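Local coordinates for protein glutathione S-transferase (Legionella pneumophila subsp. pneumophila str. Philadelphia 1, PDB 3NIV) that probably works as a zeta-class glutathione transferase with maleylacetoacetate isomerase activity, at residues H136-K139 with T140-A144; F181-M185 with A186-I190; P90-K93 with A94-K97; A144-E147 with K148-A151. All coordinates share one frame; numbering follows the deposited sequence.

Contact 1: H136-K139 with T140-A144; sequences HWLK and TGFDA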
loop_
_atom_site.group_PDB
_atom_site.type_symbol
_atom_site.label_atom_id
_atom_site.label_comp_id
_atom_site.label_asym_id
_atom_site.label_seq_id
_atom_site.Cartn_x
_atom_site.Cartn_y
_atom_site.Cartn_z
ATOM N N HIS A 136 -6.691 -4.908 17.531
ATOM C CA HIS A 136 -5.433 -4.210 17.779
ATOM C C HIS A 136 -5.022 -3.313 16.611
ATOM O O HIS A 136 -4.614 -2.173 16.805
ATOM C CB HIS A 136 -4.308 -5.196 18.078
ATOM C CG HIS A 136 -2.967 -4.547 18.166
ATOM N ND1 HIS A 136 -2.700 -3.515 19.040
ATOM C CD2 HIS A 136 -1.822 -4.761 17.475
ATOM C CE1 HIS A 136 -1.448 -3.126 18.889
ATOM N NE2 HIS A 136 -0.893 -3.866 17.948
ATOM N N TRP A 137 -5.133 -3.832 15.396
ATOM C CA TRP A 137 -4.703 -3.067 14.238
ATOM C C TRP A 137 -5.749 -2.029 13.897
ATOM O O TRP A 137 -5.429 -0.988 13.316
ATOM C CB TRP A 137 -4.366 -3.974 13.047
ATOM C CG TRP A 137 -3.375 -5.025 13.421
ATOM C CD1 TRP A 137 -3.564 -6.367 13.398
ATOM C CD2 TRP A 137 -2.049 -4.817 13.922
ATOM N NE1 TRP A 137 -2.446 -7.011 13.833
ATOM C CE2 TRP A 137 -1.497 -6.088 14.166
ATOM C CE3 TRP A 137 -1.271 -3.679 14.175
ATOM C CZ2 TRP A 137 -0.206 -6.262 14.649
ATOM C CZ3 TRP A 137 0.005 -3.848 14.661
ATOM C CH2 TRP A 137 0.527 -5.131 14.897
ATOM N N LEU A 138 -6.996 -2.294 14.275
ATOM C CA LEU A 138 -8.029 -1.278 14.092
ATOM C C LEU A 138 -7.708 -0.047 14.942
ATOM O O LEU A 138 -7.699 1.076 14.436
ATOM C CB LEU A 138 -9.430 -1.824 14.360
ATOM C CG LEU A 138 -10.050 -2.496 13.129
ATOM C CD1 LEU A 138 -10.230 -1.535 11.978
ATOM C CD2 LEU A 138 -9.176 -3.604 12.661
ATOM N N LYS A 139 -7.383 -0.266 16.211
ATOM C CA LYS A 139 -7.081 0.841 17.109
ATOM C C LYS A 139 -5.886 1.635 16.597
ATOM O O LYS A 139 -5.928 2.862 16.523
ATOM C CB LYS A 139 -6.804 0.353 18.535
ATOM C CG LYS A 139 -6.947 1.456 19.578
ATOM C CD LYS A 139 -6.113 1.218 20.835
ATOM C CE LYS A 139 -5.875 2.548 21.577
ATOM N NZ LYS A 139 -4.657 2.545 22.463
ATOM N N THR A 140 -4.817 0.929 16.250
ATOM C CA THR A 140 -3.604 1.585 15.804
ATOM C C THR A 140 -3.850 2.410 14.549
ATOM O O THR A 140 -3.413 3.555 14.462
ATOM C CB THR A 140 -2.493 0.567 15.541
ATOM O OG1 THR A 140 -2.251 -0.172 16.743
ATOM C CG2 THR A 140 -1.211 1.280 15.149
ATOM N N GLY A 141 -4.555 1.815 13.588
ATOM C CA GLY A 141 -4.873 2.462 12.330
ATOM C C GLY A 141 -5.846 3.621 12.437
ATOM O O GLY A 141 -5.686 4.645 11.777
ATOM N N PHE A 142 -6.864 3.477 13.271
ATOM C CA PHE A 142 -7.820 4.568 13.428
ATOM C C PHE A 142 -7.250 5.713 14.272
ATOM O O PHE A 142 -7.539 6.876 14.014
ATOM C CB PHE A 142 -9.153 4.057 13.968
ATOM C CG PHE A 142 -9.953 3.286 12.956
ATOM C CD1 PHE A 142 -9.932 3.646 11.621
ATOM C CD2 PHE A 142 -10.732 2.207 13.335
ATOM C CE1 PHE A 142 -10.680 2.934 10.675
ATOM C CE2 PHE A 142 -11.481 1.496 12.393
ATOM C CZ PHE A 142 -11.452 1.862 11.065
ATOM N N ASP A 143 -6.433 5.382 15.266
ATOM C CA ASP A 143 -5.730 6.405 16.020
ATOM C C ASP A 143 -4.977 7.283 15.029
ATOM O O ASP A 143 -5.144 8.505 15.006
ATOM C CB ASP A 143 -4.732 5.782 16.996
ATOM C CG ASP A 143 -5.395 5.204 18.234
ATOM O OD1 ASP A 143 -6.636 5.291 18.347
ATOM O OD2 ASP A 143 -4.668 4.658 19.101
ATOM N N ALA A 144 -4.146 6.658 14.199
ATOM C CA ALA A 144 -3.286 7.419 13.302
ATOM C C ALA A 144 -4.127 8.214 12.318
ATOM O O ALA A 144 -3.855 9.381 12.046
ATOM C CB ALA A 144 -2.318 6.503 12.573
#

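Contact 2: F181-M185 with A186-I190; sequences FHFDM and ASYPI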
loop_
_atom_site.group_PDB
_atom_site.type_symbol
_atom_site.label_atom_id
_atom_site.label_comp_id
_atom_site.label_asym_id
_atom_site.label_seq_id
_atom_site.Cartn_x
_atom_site.Cartn_y
_atom_site.Cartn_z
ATOM N N PHE A 181 -16.609 -6.616 12.867
ATOM C CA PHE A 181 -15.873 -7.322 13.906
ATOM C C PHE A 181 -16.131 -6.654 15.232
ATOM O O PHE A 181 -15.390 -6.840 16.205
ATOM C CB PHE A 181 -14.384 -7.367 13.578
ATOM C CG PHE A 181 -14.047 -8.382 12.535
ATOM C CD1 PHE A 181 -14.305 -8.130 11.194
ATOM C CD2 PHE A 181 -13.512 -9.610 12.895
ATOM C CE1 PHE A 181 -14.015 -9.082 10.215
ATOM C CE2 PHE A 181 -13.218 -10.572 11.929
ATOM C CZ PHE A 181 -13.472 -10.306 10.582
ATOM N N HIS A 182 -17.218 -5.885 15.238
ATOM C CA HIS A 182 -17.717 -5.149 16.399
ATOM C C HIS A 182 -16.651 -4.454 17.243
ATOM O O HIS A 182 -16.613 -4.576 18.463
ATOM C CB HIS A 182 -18.668 -6.000 17.250
ATOM C CG HIS A 182 -18.241 -7.422 17.399
ATOM N ND1 HIS A 182 -17.477 -7.861 18.459
ATOM C CD2 HIS A 182 -18.472 -8.508 16.622
ATOM C CE1 HIS A 182 -17.254 -9.158 18.328
ATOM N NE2 HIS A 182 -17.846 -9.575 17.222
ATOM N N PHE A 183 -15.793 -3.711 16.563
ATOM C CA PHE A 183 -14.862 -2.829 17.224
ATOM C C PHE A 183 -15.635 -1.555 17.546
ATOM O O PHE A 183 -16.458 -1.111 16.752
ATOM C CB PHE A 183 -13.695 -2.550 16.275
ATOM C CG PHE A 183 -12.702 -1.552 16.793
ATOM C CD1 PHE A 183 -11.738 -1.925 17.723
ATOM C CD2 PHE A 183 -12.704 -0.248 16.320
ATOM C CE1 PHE A 183 -10.797 -1.007 18.180
ATOM C CE2 PHE A 183 -11.768 0.674 16.778
ATOM C CZ PHE A 183 -10.816 0.294 17.712
ATOM N N ASP A 184 -15.380 -0.966 18.706
ATOM C CA ASP A 184 -16.134 0.208 19.123
ATOM C C ASP A 184 -15.484 1.486 18.640
ATOM O O ASP A 184 -14.361 1.785 19.013
ATOM C CB ASP A 184 -16.276 0.256 20.646
ATOM C CG ASP A 184 -17.063 1.469 21.119
ATOM O OD1 ASP A 184 -18.034 1.854 20.429
ATOM O OD2 ASP A 184 -16.711 2.042 22.173
HETATM N N MSE A 185 -16.221 2.253 17.846
HETATM C CA MSE A 185 -15.695 3.447 17.183
HETATM C C MSE A 185 -15.738 4.730 18.014
HETATM O O MSE A 185 -15.342 5.791 17.535
HETATM C CB MSE A 185 -16.432 3.684 15.861
HETATM C CG MSE A 185 -16.152 2.629 14.804
HETATM SE SE MSE A 185 -14.244 2.477 14.322
HETATM C CE MSE A 185 -14.048 4.149 13.324
ATOM N N ALA A 186 -16.216 4.638 19.249
ATOM C CA ALA A 186 -16.405 5.828 20.091
ATOM C C ALA A 186 -15.242 6.831 20.043
ATOM O O ALA A 186 -15.447 8.044 20.085
ATOM C CB ALA A 186 -16.683 5.410 21.526
ATOM N N SER A 187 -14.025 6.315 19.953
ATOM C CA SER A 187 -12.823 7.136 20.042
ATOM C C SER A 187 -12.574 8.007 18.804
ATOM O O SER A 187 -11.705 8.884 18.819
ATOM C CB SER A 187 -11.617 6.228 20.296
ATOM O OG SER A 187 -10.403 6.955 20.347
ATOM N N TYR A 188 -13.354 7.786 17.750
ATOM C CA TYR A 188 -13.069 8.385 16.453
ATOM C C TYR A 188 -14.223 9.203 15.867
ATOM O O TYR A 188 -14.789 8.832 14.834
ATOM C CB TYR A 188 -12.659 7.283 15.482
ATOM C CG TYR A 188 -11.651 6.338 16.088
ATOM C CD1 TYR A 188 -10.366 6.767 16.370
ATOM C CD2 TYR A 188 -11.991 5.024 16.401
ATOM C CE1 TYR A 188 -9.441 5.920 16.933
ATOM C CE2 TYR A 188 -11.068 4.163 16.957
ATOM C CZ TYR A 188 -9.791 4.619 17.220
ATOM O OH TYR A 188 -8.860 3.789 17.790
ATOM N N PRO A 189 -14.555 10.334 16.513
ATOM C CA PRO A 189 -15.707 11.170 16.151
ATOM C C PRO A 189 -15.673 11.671 14.704
ATOM O O PRO A 189 -16.682 11.574 14.005
ATOM C CB PRO A 189 -15.591 12.363 17.105
ATOM C CG PRO A 189 -14.682 11.917 18.195
ATOM C CD PRO A 189 -13.775 10.908 17.623
ATOM N N ILE A 190 -14.534 12.207 14.266
ATOM C CA ILE A 190 -14.451 12.765 12.919
ATOM C C ILE A 190 -14.671 11.666 11.901
ATOM O O ILE A 190 -15.382 11.845 10.907
ATOM C CB ILE A 190 -13.099 13.431 12.635
ATOM C CG1 ILE A 190 -12.765 14.480 13.693
ATOM C CG2 ILE A 190 -13.104 14.052 11.246
ATOM C CD1 ILE A 190 -11.464 15.228 13.402
#

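Contact 3: P90-K93 with A94-K97; sequences PFMK and ATLK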
loop_
_atom_site.group_PDB
_atom_site.type_symbol
_atom_site.label_atom_id
_atom_site.label_comp_id
_atom_site.label_asym_id
_atom_site.label_seq_id
_atom_site.Cartn_x
_atom_site.Cartn_y
_atom_site.Cartn_z
ATOM N N PRO A 90 0.301 19.467 -4.848
ATOM C CA PRO A 90 1.172 18.299 -4.729
ATOM C C PRO A 90 1.319 17.813 -3.297
ATOM O O PRO A 90 1.354 16.611 -3.085
ATOM C CB PRO A 90 2.505 18.821 -5.253
ATOM C CG PRO A 90 2.097 19.805 -6.288
ATOM C CD PRO A 90 0.880 20.484 -5.746
ATOM N N PHE A 91 1.404 18.720 -2.332
ATOM C CA PHE A 91 1.551 18.299 -0.946
ATOM C C PHE A 91 0.264 17.692 -0.359
ATOM O O PHE A 91 0.304 16.644 0.293
ATOM C CB PHE A 91 2.024 19.453 -0.066
ATOM C CG PHE A 91 2.054 19.109 1.396
ATOM C CD1 PHE A 91 3.104 18.378 1.927
ATOM C CD2 PHE A 91 1.028 19.500 2.235
ATOM C CE1 PHE A 91 3.133 18.049 3.271
ATOM C CE2 PHE A 91 1.053 19.182 3.578
ATOM C CZ PHE A 91 2.102 18.453 4.097
HETATM N N MSE A 92 -0.865 18.361 -0.575
HETATM C CA MSE A 92 -2.157 17.849 -0.122
HETATM C C MSE A 92 -2.489 16.521 -0.776
HETATM O O MSE A 92 -3.014 15.611 -0.135
HETATM C CB MSE A 92 -3.277 18.853 -0.404
HETATM C CG MSE A 92 -3.446 19.850 0.709
HETATM SE SE MSE A 92 -3.346 18.986 2.466
HETATM C CE MSE A 92 -4.852 17.746 2.290
ATOM N N LYS A 93 -2.178 16.416 -2.058
ATOM C CA LYS A 93 -2.410 15.185 -2.779
ATOM C C LYS A 93 -1.647 14.051 -2.115
ATOM O O LYS A 93 -2.197 12.978 -1.887
ATOM C CB LYS A 93 -1.996 15.331 -4.240
ATOM C CG LYS A 93 -1.652 14.017 -4.896
ATOM C CD LYS A 93 -2.092 13.975 -6.345
ATOM C CE LYS A 93 -1.459 15.071 -7.154
ATOM N NZ LYS A 93 -2.110 15.124 -8.489
ATOM N N ALA A 94 -0.385 14.297 -1.785
ATOM C CA ALA A 94 0.442 13.265 -1.178
ATOM C C ALA A 94 -0.026 12.964 0.245
ATOM O O ALA A 94 0.097 11.842 0.738
ATOM C CB ALA A 94 1.904 13.692 -1.179
ATOM N N THR A 95 -0.552 13.981 0.908
ATOM C CA THR A 95 -0.949 13.850 2.295
ATOM C C THR A 95 -2.181 12.966 2.421
ATOM O O THR A 95 -2.263 12.106 3.298
ATOM C CB THR A 95 -1.250 15.222 2.886
ATOM O OG1 THR A 95 -0.022 15.940 3.027
ATOM C CG2 THR A 95 -1.924 15.086 4.250
ATOM N N LEU A 96 -3.142 13.193 1.536
ATOM C CA LEU A 96 -4.330 12.369 1.480
ATOM C C LEU A 96 -3.978 10.927 1.093
ATOM O O LEU A 96 -4.488 9.969 1.667
ATOM C CB LEU A 96 -5.327 12.991 0.506
ATOM C CG LEU A 96 -6.046 14.185 1.134
ATOM C CD1 LEU A 96 -6.654 15.096 0.078
ATOM C CD2 LEU A 96 -7.099 13.708 2.130
ATOM N N LYS A 97 -3.085 10.791 0.126
ATOM C CA LYS A 97 -2.596 9.488 -0.317
ATOM C C LYS A 97 -2.058 8.677 0.845
ATOM O O LYS A 97 -2.385 7.500 1.007
ATOM C CB LYS A 97 -1.473 9.683 -1.321
ATOM C CG LYS A 97 -1.583 8.816 -2.550
ATOM C CD LYS A 97 -2.273 9.563 -3.688
ATOM C CE LYS A 97 -1.646 9.206 -5.035
ATOM N NZ LYS A 97 -1.690 7.737 -5.316
#

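Contact 4: A144-E147 with K148-A151; sequences AFEE and KLGA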
loop_
_atom_site.group_PDB
_atom_site.type_symbol
_atom_site.label_atom_id
_atom_site.label_comp_id
_atom_site.label_asym_id
_atom_site.label_seq_id
_atom_site.Cartn_x
_atom_site.Cartn_y
_atom_site.Cartn_z
ATOM N N ALA A 144 -4.146 6.658 14.199
ATOM C CA ALA A 144 -3.286 7.419 13.302
ATOM C C ALA A 144 -4.127 8.214 12.318
ATOM O O ALA A 144 -3.855 9.381 12.046
ATOM C CB ALA A 144 -2.318 6.503 12.573
ATOM N N PHE A 145 -5.167 7.583 11.796
ATOM C CA PHE A 145 -6.022 8.238 10.819
ATOM C C PHE A 145 -6.769 9.458 11.385
ATOM O O PHE A 145 -6.875 10.490 10.730
ATOM C CB PHE A 145 -7.009 7.225 10.258
ATOM C CG PHE A 145 -7.613 7.625 8.954
ATOM C CD1 PHE A 145 -8.667 8.524 8.909
ATOM C CD2 PHE A 145 -7.146 7.089 7.774
ATOM C CE1 PHE A 145 -9.233 8.889 7.700
ATOM C CE2 PHE A 145 -7.700 7.443 6.568
ATOM C CZ PHE A 145 -8.754 8.347 6.533
ATOM N N GLU A 146 -7.294 9.333 12.596
ATOM C CA GLU A 146 -8.095 10.398 13.180
ATOM C C GLU A 146 -7.173 11.541 13.567
ATOM O O GLU A 146 -7.546 12.718 13.519
ATOM C CB GLU A 146 -8.863 9.894 14.394
ATOM C CG GLU A 146 -9.729 10.959 15.067
ATOM C CD GLU A 146 -11.189 10.941 14.630
ATOM O OE1 GLU A 146 -11.538 10.211 13.678
ATOM O OE2 GLU A 146 -11.995 11.672 15.261
ATOM N N GLU A 147 -5.963 11.164 13.952
ATOM C CA GLU A 147 -4.872 12.093 14.178
ATOM C C GLU A 147 -4.705 13.094 13.041
ATOM O O GLU A 147 -4.901 14.295 13.215
ATOM C CB GLU A 147 -3.578 11.298 14.331
ATOM C CG GLU A 147 -2.975 11.367 15.700
ATOM C CD GLU A 147 -2.227 12.658 15.895
ATOM O OE1 GLU A 147 -2.429 13.312 16.938
ATOM O OE2 GLU A 147 -1.450 13.031 14.991
ATOM N N LYS A 148 -4.316 12.596 11.876
ATOM C CA LYS A 148 -4.020 13.477 10.759
ATOM C C LYS A 148 -5.310 14.158 10.320
ATOM O O LYS A 148 -5.309 15.273 9.803
ATOM C CB LYS A 148 -3.374 12.691 9.622
ATOM C CG LYS A 148 -2.076 11.995 10.040
ATOM C CD LYS A 148 -1.645 10.920 9.039
ATOM C CE LYS A 148 -0.557 11.403 8.088
ATOM N NZ LYS A 148 0.807 11.387 8.706
ATOM N N LEU A 149 -6.417 13.475 10.564
ATOM C CA LEU A 149 -7.734 13.999 10.254
ATOM C C LEU A 149 -7.910 15.332 10.979
ATOM O O LEU A 149 -8.407 16.319 10.412
ATOM C CB LEU A 149 -8.777 12.997 10.738
ATOM C CG LEU A 149 -9.996 12.700 9.880
ATOM C CD1 LEU A 149 -9.677 12.629 8.407
ATOM C CD2 LEU A 149 -10.611 11.399 10.363
ATOM N N GLY A 150 -7.468 15.347 12.235
ATOM C CA GLY A 150 -7.587 16.509 13.089
ATOM C C GLY A 150 -6.758 17.717 12.690
ATOM O O GLY A 150 -6.903 18.779 13.286
ATOM N N ALA A 151 -5.888 17.577 11.694
ATOM C CA ALA A 151 -5.067 18.708 11.268
ATOM C C ALA A 151 -5.605 19.342 9.986
ATOM O O ALA A 151 -5.073 20.350 9.511
ATOM C CB ALA A 151 -3.596 18.290 11.094
#

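Contact 1: H136-K139 with T140-A144
The imidazole of H136 carries T140 OG1 over one face, with CE1 3.7 Å from OG1. At the edge of that ring, in its plane, lies W137 CZ2. The indole takes H136 CD2 over one face, near the rim. The F142 ring meets L138 obliquely: CD1 of L138 is 3.3 Å from F142 CE2. These two side chains lie side by side, pointing the same way, against Q174 and A178 of helix 166-180.

T140 OG1 stands beside its own backbone N (chi1 -58°), which turns the hydroxyl back to H136 O at 3.1 Å. T140 N binds the same oxygen at 3.2 Å, from the opposite face of the carbonyl plane. D143 N donates to K139 O at 2.9 Å. K139 extends across D143, and its NZ lies 4.0 Å from D143 OD2, a long salt bridge. D143 OD1 is hydrogen-bonded to Y188 OH.

L138 and F142 thus form an apolar side, K139 and D143 a polar one. H136 and W137 also pack on R118 and R114 of the second subunit. H136 O takes two donors, and the threonine hydroxyl spends its proton within the helix. The long lysine bridge should add little; the tyrosine holds the carboxylate more directly.

Contact 2: F181-M185 with A186-I190
The rings of F183 and Y188 meet edge to edge, CE2 of F183 lying 3.6 Å from CE2 of Y188. The two side chains cross at about a right angle. M185, a selenomethionine, reaches Y188 from another direction: its CE is 3.8 Å from Y188 CD2. Its SE lies 5.2 Å from the centre of the tyrosine ring, 68° off the ring normal, an oblique Met-aromatic contact. The chain of M185 bends at chi2 (-59°) and again at chi3, and this folds CE back to the ring.

Y188 N donates to M185 O at 2.8 Å and closes the turn that presents the ring. N192 ND2 gives M185 O a second donor. S187 CB sits over the centre of one face of the Y188 ring. Farther out, Y188 OH is bonded to D143 and the ring meets F142, both of helix 127-149.

Before the turn, H182 takes a positive phi as the C-prime residue of a Schellman motif that ends helix 166-180. Y188 stands at the N-cap position of helix 189-198. Around Y188 the connection thus combines apolar contacts with two polar ones: its backbone N and its hydroxyl each have a partner.

Contact 3: P90-K93 with A94-K97
From P90 to K97 the backbone is helical, and A94, T95, L96 and K97 each send their N-H to the carbonyl four residues earlier. The straightest of these bonds runs from L96 N to M92 O, at 2.9 Å and 170°.

T95 makes the main side-chain contact with F91. Its OG1 donates to F91 O at 2.8 Å, from above the carbonyl plane and not on a lone pair. T95 N reaches the same oxygen at 2.9 Å from the opposite face. The hydroxyl oxygen also lies over one face of the F91 ring, 3.4 Å above its plane and offset toward the rim. F91 CG points anti to the backbone N (chi1 174°), which lays the ring beneath that oxygen. M92, the neighbour of F91 and a selenomethionine, bends at chi2 and chi3 and brings CE to 3.9 Å from L96 CD1, one turn on. M92 and L96 both continue the packing onto F160.

K97 NZ forms a salt bridge with D74 of the same chain. The backbone N of M92, near the helix start, donates to D89 OD2. L66 of the second subunit packs on A94 and T95, and Q64 of that subunit on F91.

This is the first part of helix 90-106, which opens the all-helical C-terminal domain of the GST fold and lines the dimer interface.

Contact 4: A144-E147 with K148-A151
These are the last turns of helix 127-149, in the helical C-terminal domain of the GST fold, where F145 and E146 receive the side chain of L149. L149 CD2 comes to the edge of the F145 ring, near its plane, 3.8 Å from F145 CD1. The other branch, L149 CD1, is also 3.8 Å from F145 CE1. F145 CG is anti to the backbone N (chi1 -160°), which leans the ring toward L149. The pair packs against M99 of helix 90-106 and I191 of helix 189-198.

E146 crosses L149 and brings OE1 to 3.6 Å from L149 CD2. The carboxylate has its polar partners at the start of helix 189-198: OE2 accepts from I190 N and OE1 from I191 N. That helix end should favour its negative charge. K148 lays its aliphatic part beside A144 O, with CG 3.7 Å away. Its NZ binds S67 OG of the second subunit.

The backbone bonds begin regularly: K148 N donates to A144 O at 3.3 Å and L149 N to F145 O at 3.0 Å. Then the pattern divides. G150 N lies 2.9 Å from E146 O and 2.9 Å from E147 O, and the second bond, at 126°, is weak.

How the contacts relate
Contacts 1 and 4 follow each other on helix 127-149 and share A144. Contact 2, the connection between helices 166-180 and 189-198, lies against that helix. It touches contact 1 through Y188 OH and D143 OD1, 2.7 Å apart, and contact 4 through I190 N and E146 OE2, 2.8 Å apart. Contact 3 stands apart on helix 90-106. All four are partly buried: contacts 1 and 4 bury L138, F142, F145 and L149, contact 2 M185 and Y188 under an exposed loop, contact 3 A94 and L96. Contacts 1 and 3 both pair a threonine hydroxyl with a ring face and a carbonyl. Contact 2 relies on a turn and ring edges. All but contact 2 reach the second subunit.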